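Local coordinates for possible transcriptional regulator, ArsR family protein (Rhodococcus sp. RHA1, PDB 3F6V) that probably binds DNA as a winged helix-turn-helix transcriptional regulator of the ArsR family, possibly one concerned with arsenical resistance, at residues Leu100-Lys105 with Arg113-Gly118; Ser69-Val74 with Phe109-Leu114. All blocks are in the same frame, centred on the assembly; numbering follows the deposited sequence. Where two conformers were deposited one is given.

Contact 1. Residues Leu100-Lys105 with Arg113-Gly118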
# COMPACT_ATOMS: atom_id res chain seq x y z
N LEU A 100 3.01 8.65 -10.40
CA LEU A 100 2.86 9.37 -9.14
C LEU A 100 3.77 10.60 -9.03
O LEU A 100 3.45 11.52 -8.29
CB LEU A 100 3.11 8.41 -7.97
CG LEU A 100 2.04 7.32 -7.80
CD1 LEU A 100 2.52 6.19 -6.90
CD2 LEU A 100 0.79 8.00 -7.16
N VAL A 101 4.89 10.55 -9.74
CA VAL A 101 5.82 11.70 -9.77
C VAL A 101 6.22 11.95 -11.21
O VAL A 101 6.03 11.08 -12.08
CB VAL A 101 7.07 11.49 -8.88
CG1 VAL A 101 6.67 11.21 -7.43
CG2 VAL A 101 7.93 10.41 -9.39
N THR A 102 6.82 13.12 -11.45
CA THR A 102 7.16 13.56 -12.80
C THR A 102 8.56 14.17 -12.73
O THR A 102 8.80 14.97 -11.83
CB THR A 102 6.12 14.66 -13.23
OG1 THR A 102 4.78 14.13 -13.06
CG2 THR A 102 6.33 15.06 -14.66
N PRO A 103 9.44 13.78 -13.64
CA PRO A 103 10.82 14.30 -13.64
C PRO A 103 10.97 15.52 -14.56
O PRO A 103 10.23 15.68 -15.53
CB PRO A 103 11.62 13.12 -14.25
CG PRO A 103 10.64 12.54 -15.24
CD PRO A 103 9.28 12.66 -14.61
N ARG A 104 11.97 16.32 -14.26
CA ARG A 104 12.36 17.48 -15.12
C ARG A 104 13.85 17.63 -14.98
O ARG A 104 14.35 17.55 -13.89
CB ARG A 104 11.66 18.76 -14.57
CG ARG A 104 11.91 20.07 -15.30
CD ARG A 104 11.07 21.18 -14.68
NE ARG A 104 11.54 21.61 -13.34
CZ ARG A 104 12.47 22.56 -13.14
NH1 ARG A 104 13.04 23.16 -14.18
NH2 ARG A 104 12.84 22.91 -11.90
N LYS A 105 14.57 17.91 -16.05
CA LYS A 105 16.00 18.19 -15.93
C LYS A 105 16.25 19.67 -16.23
O LYS A 105 15.62 20.24 -17.12
CB LYS A 105 16.84 17.28 -16.85
CG LYS A 105 17.00 15.84 -16.35
CD LYS A 105 17.96 15.03 -17.22
CE LYS A 105 17.72 13.52 -17.09
NZ LYS A 105 18.32 12.79 -18.27
N ARG A 113 8.55 16.00 -8.96
CA ARG A 113 7.39 16.64 -8.36
C ARG A 113 6.22 15.64 -8.38
O ARG A 113 6.16 14.74 -9.22
CB ARG A 113 7.02 17.91 -9.14
CG ARG A 113 6.51 17.66 -10.56
CD ARG A 113 6.46 19.03 -11.28
NE ARG A 113 5.82 18.94 -12.60
CZ ARG A 113 6.43 18.56 -13.72
NH1 ARG A 113 7.75 18.26 -13.73
NH2 ARG A 113 5.75 18.54 -14.86
N LEU A 114 5.29 15.84 -7.45
CA LEU A 114 4.10 14.99 -7.41
C LEU A 114 3.19 15.24 -8.58
O LEU A 114 3.04 16.39 -9.03
CB LEU A 114 3.31 15.21 -6.10
CG LEU A 114 4.04 14.65 -4.87
CD1 LEU A 114 3.47 15.17 -3.59
CD2 LEU A 114 4.05 13.15 -4.89
N ASP A 115 2.57 14.16 -9.09
CA ASP A 115 1.59 14.28 -10.16
C ASP A 115 0.17 14.07 -9.58
O ASP A 115 -0.17 12.92 -9.21
CB ASP A 115 1.87 13.24 -11.24
CG ASP A 115 1.02 13.41 -12.45
OD1 ASP A 115 -0.01 14.13 -12.38
OD2 ASP A 115 1.44 12.87 -13.52
N PRO A 116 -0.68 15.12 -9.51
CA PRO A 116 -2.06 14.93 -9.03
C PRO A 116 -2.83 13.82 -9.73
O PRO A 116 -3.68 13.20 -9.10
CB PRO A 116 -2.71 16.28 -9.32
CG PRO A 116 -1.55 17.24 -9.20
CD PRO A 116 -0.37 16.55 -9.81
N GLN A 117 -2.56 13.57 -11.01
CA GLN A 117 -3.33 12.54 -11.74
C GLN A 117 -3.09 11.19 -11.06
O GLN A 117 -4.00 10.38 -10.85
CB GLN A 117 -2.84 12.45 -13.17
CG GLN A 117 -3.06 13.74 -13.98
CD GLN A 117 -4.49 14.21 -13.89
OE1 GLN A 117 -4.80 15.23 -13.29
NE2 GLN A 117 -5.39 13.48 -14.53
N GLY A 118 -1.84 10.90 -10.74
CA GLY A 118 -1.49 9.63 -10.12
C GLY A 118 -1.98 9.58 -8.70
O GLY A 118 -2.44 8.54 -8.22
O HOH W 1 9.72 17.88 -11.64
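Arg113 lays its guanidinium over the side chain of Thr102: the methyl CG2 sits under one face, 3.5 Å from NH2 and offset toward the rim. This is the base of the antiparallel beta hairpin, strands 101-106 and 109-114, that forms the wing of the ArsR-type winged helix-turn-helix. CG of Arg113 stands between its backbone N and carbonyl carbon (chi1 67°), and the chain then runs extended to NE, which carries the flat group back across the neighbouring strand. Their backbones form a hydrogen-bonded pair, Thr102 N giving to Arg113 O at 2.8 Å and Arg113 N to Thr102 O at 3.1 Å. A water in the guanidinium plane accepts from Arg113 NH1 and lies near enough to Thr102 O to give a proton to it. At the buried end, CG1 of Val101 meets CD2 of Leu114, and CD2 of Leu100 lies 3.4 Å from Gly118 O, where helix 116-129 begins. Leu114 also packs on Leu137 of the second subunit. One more backbone bond, Asp115 N to Leu100 O, is nearly straight at 169°. Asp115 then N-caps the helix: its OD1 takes Gln117 N at 2.9 Å, from above the carboxylate plane.

Contact 2. Residues Ser69-Val74 with Phe109-Leu114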
# COMPACT_ATOMS: atom_id res chain seq x y z
N SER A 69 6.09 19.44 -0.21
CA SER A 69 6.61 20.79 -0.02
C SER A 69 7.16 21.40 -1.32
O SER A 69 7.70 22.52 -1.32
CB SER A 69 7.69 20.77 1.06
OG SER A 69 8.94 20.49 0.47
N GLY A 70 7.00 20.70 -2.45
CA GLY A 70 7.35 21.22 -3.75
C GLY A 70 8.36 20.33 -4.47
O GLY A 70 8.91 19.37 -3.88
N GLU A 71 8.60 20.70 -5.72
CA GLU A 71 9.52 20.00 -6.58
C GLU A 71 10.92 20.06 -5.99
O GLU A 71 11.37 21.13 -5.49
CB GLU A 71 9.46 20.66 -7.95
CG GLU A 71 10.13 19.91 -9.07
CD GLU A 71 10.47 20.85 -10.23
OE1 GLU A 71 11.00 21.96 -9.97
OE2 GLU A 71 10.21 20.49 -11.39
N GLN A 72 11.60 18.92 -5.97
CA GLN A 72 12.93 18.76 -5.35
C GLN A 72 13.89 17.90 -6.12
O GLN A 72 13.47 17.06 -6.93
CB GLN A 72 12.78 18.22 -3.93
CG GLN A 72 12.06 19.22 -3.02
CD GLN A 72 11.57 18.60 -1.74
OE1 GLN A 72 12.36 18.13 -0.91
NE2 GLN A 72 10.22 18.54 -1.58
N THR A 73 15.20 18.10 -5.88
CA THR A 73 16.20 17.31 -6.56
C THR A 73 16.36 15.97 -5.94
O THR A 73 16.06 15.71 -4.75
CB THR A 73 17.59 17.96 -6.56
OG1 THR A 73 18.10 17.95 -5.21
CG2 THR A 73 17.51 19.41 -7.10
N VAL A 74 16.82 15.09 -6.79
CA VAL A 74 17.18 13.79 -6.33
C VAL A 74 18.12 13.83 -5.12
O VAL A 74 17.87 13.23 -4.10
CB VAL A 74 17.75 12.94 -7.46
CG1 VAL A 74 18.30 11.70 -6.86
CG2 VAL A 74 16.70 12.62 -8.50
N PHE A 109 20.90 19.19 -12.51
CA PHE A 109 19.96 18.69 -11.49
C PHE A 109 18.80 17.97 -12.14
O PHE A 109 18.34 18.35 -13.21
CB PHE A 109 19.37 19.84 -10.68
CG PHE A 109 20.37 20.64 -9.93
CD1 PHE A 109 20.89 20.16 -8.74
CD2 PHE A 109 20.79 21.87 -10.41
CE1 PHE A 109 21.83 20.91 -8.04
CE2 PHE A 109 21.71 22.62 -9.72
CZ PHE A 109 22.24 22.12 -8.54
N ARG A 110 18.31 16.94 -11.47
CA ARG A 110 17.11 16.31 -11.94
C ARG A 110 16.16 16.61 -10.80
O ARG A 110 16.51 16.46 -9.63
CB ARG A 110 17.31 14.81 -12.06
CG ARG A 110 16.12 14.08 -12.60
CD ARG A 110 16.59 12.78 -13.18
NE ARG A 110 15.53 11.91 -13.67
CZ ARG A 110 15.02 11.95 -14.90
NH1 ARG A 110 15.45 12.86 -15.77
NH2 ARG A 110 14.08 11.09 -15.25
N TYR A 111 14.98 17.07 -11.17
CA TYR A 111 13.93 17.43 -10.23
C TYR A 111 12.74 16.50 -10.35
O TYR A 111 12.39 16.08 -11.46
CB TYR A 111 13.43 18.83 -10.54
CG TYR A 111 14.42 19.93 -10.26
CD1 TYR A 111 14.52 20.53 -9.01
CD2 TYR A 111 15.26 20.37 -11.26
CE1 TYR A 111 15.40 21.60 -8.76
CE2 TYR A 111 16.18 21.39 -11.04
CZ TYR A 111 16.24 21.99 -9.81
OH TYR A 111 17.18 23.02 -9.61
N TYR A 112 12.11 16.20 -9.22
CA TYR A 112 10.87 15.40 -9.20
C TYR A 112 9.79 16.19 -8.51
O TYR A 112 10.04 16.93 -7.57
CB TYR A 112 11.11 14.09 -8.47
CG TYR A 112 11.79 13.08 -9.37
CD1 TYR A 112 11.05 12.30 -10.27
CD2 TYR A 112 13.17 12.95 -9.37
CE1 TYR A 112 11.66 11.41 -11.13
CE2 TYR A 112 13.83 12.03 -10.24
CZ TYR A 112 13.05 11.30 -11.14
OH TYR A 112 13.65 10.39 -11.98
N ARG A 113 8.55 16.00 -8.96
CA ARG A 113 7.39 16.64 -8.36
C ARG A 113 6.22 15.64 -8.38
O ARG A 113 6.16 14.74 -9.22
CB ARG A 113 7.02 17.91 -9.14
CG ARG A 113 6.51 17.66 -10.56
CD ARG A 113 6.46 19.03 -11.28
NE ARG A 113 5.82 18.94 -12.60
CZ ARG A 113 6.43 18.56 -13.72
NH1 ARG A 113 7.75 18.26 -13.73
NH2 ARG A 113 5.75 18.54 -14.86
N LEU A 114 5.29 15.84 -7.45
CA LEU A 114 4.10 14.99 -7.41
C LEU A 114 3.19 15.24 -8.58
O LEU A 114 3.04 16.39 -9.03
CB LEU A 114 3.31 15.21 -6.10
CG LEU A 114 4.04 14.65 -4.87
CD1 LEU A 114 3.47 15.17 -3.59
CD2 LEU A 114 4.05 13.15 -4.89
O HOH W 1 9.72 17.88 -11.64
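Gln72 and Tyr112 form an antiparallel hydrogen-bonded pair, Gln72 N to Tyr112 O at 3.0 Å and Tyr112 N to Gln72 O at 2.8 Å, which adds the short strand 72-73 to the wing hairpin as the third strand of a winged-helix sheet. A third bond, Val74 N to Arg110 O, carries the pairing into the first turn of helix 74-78. On one face, Thr73 and Tyr111 lie side by side and point the same way, the methyl CG2 of Thr73 being 3.5 Å from Tyr111 CE1 and also near CD1 of Phe109. With chi1 at 69°, OG1 stands between the backbone N and carbonyl carbon of Thr73, which leaves CG2 to meet the rings while OG1 caps helix 74-78 at Asn76 N. In the conformer given here, Glu71 crosses Tyr111 at about a right angle, its CD 3.6 Å from Tyr111 CB and its carboxylate 28° from the ring plane. CG of Glu71 lies 3.7 Å from CB of Arg113, the two stems side by side. Their charged ends stay beyond salt-bridge range, but a water that accepts from Arg113 NH1 lies 2.7 Å from Glu71 OE2, one of several acceptors competing for its protons. Glu71 OE2 is also held by a salt bridge to Arg104, whose cation in turn meets the Tyr111 ring. On the other face, Val74 CG2 reaches the edge of the Tyr112 ring, 3.4 Å from CE2 and in the ring plane. In the conformer given, Arg110 NE donates to Tyr112 OH. Leu92 of helix 85-97 packs against both Val74 and Tyr112, and Thr96 adds to the cover on Tyr112, while strand 101-106 flanks strand 109-114 on its other edge.

Contacts 1 and 2 flank the same strand, 109-114, which is the middle one of the sheet: contact 1 joins it to its hairpin partner close in sequence, contact 2 to strand 72-73, more than thirty residues away. Both are partly buried. Contact 1 is most buried at its leucine and valine end, where the strand passes into helix 116-129 near the second subunit, whereas contact 2 adds aromatic rings to its backbone bonds, with Tyr112 turned toward helix 85-97 and Phe109 exposed. The Arg104–Glu71 pair ties their polar sides together, and Arg113 and one water belong to both. A bound magnesium ion lies about 4 Å from the Arg113 side chain.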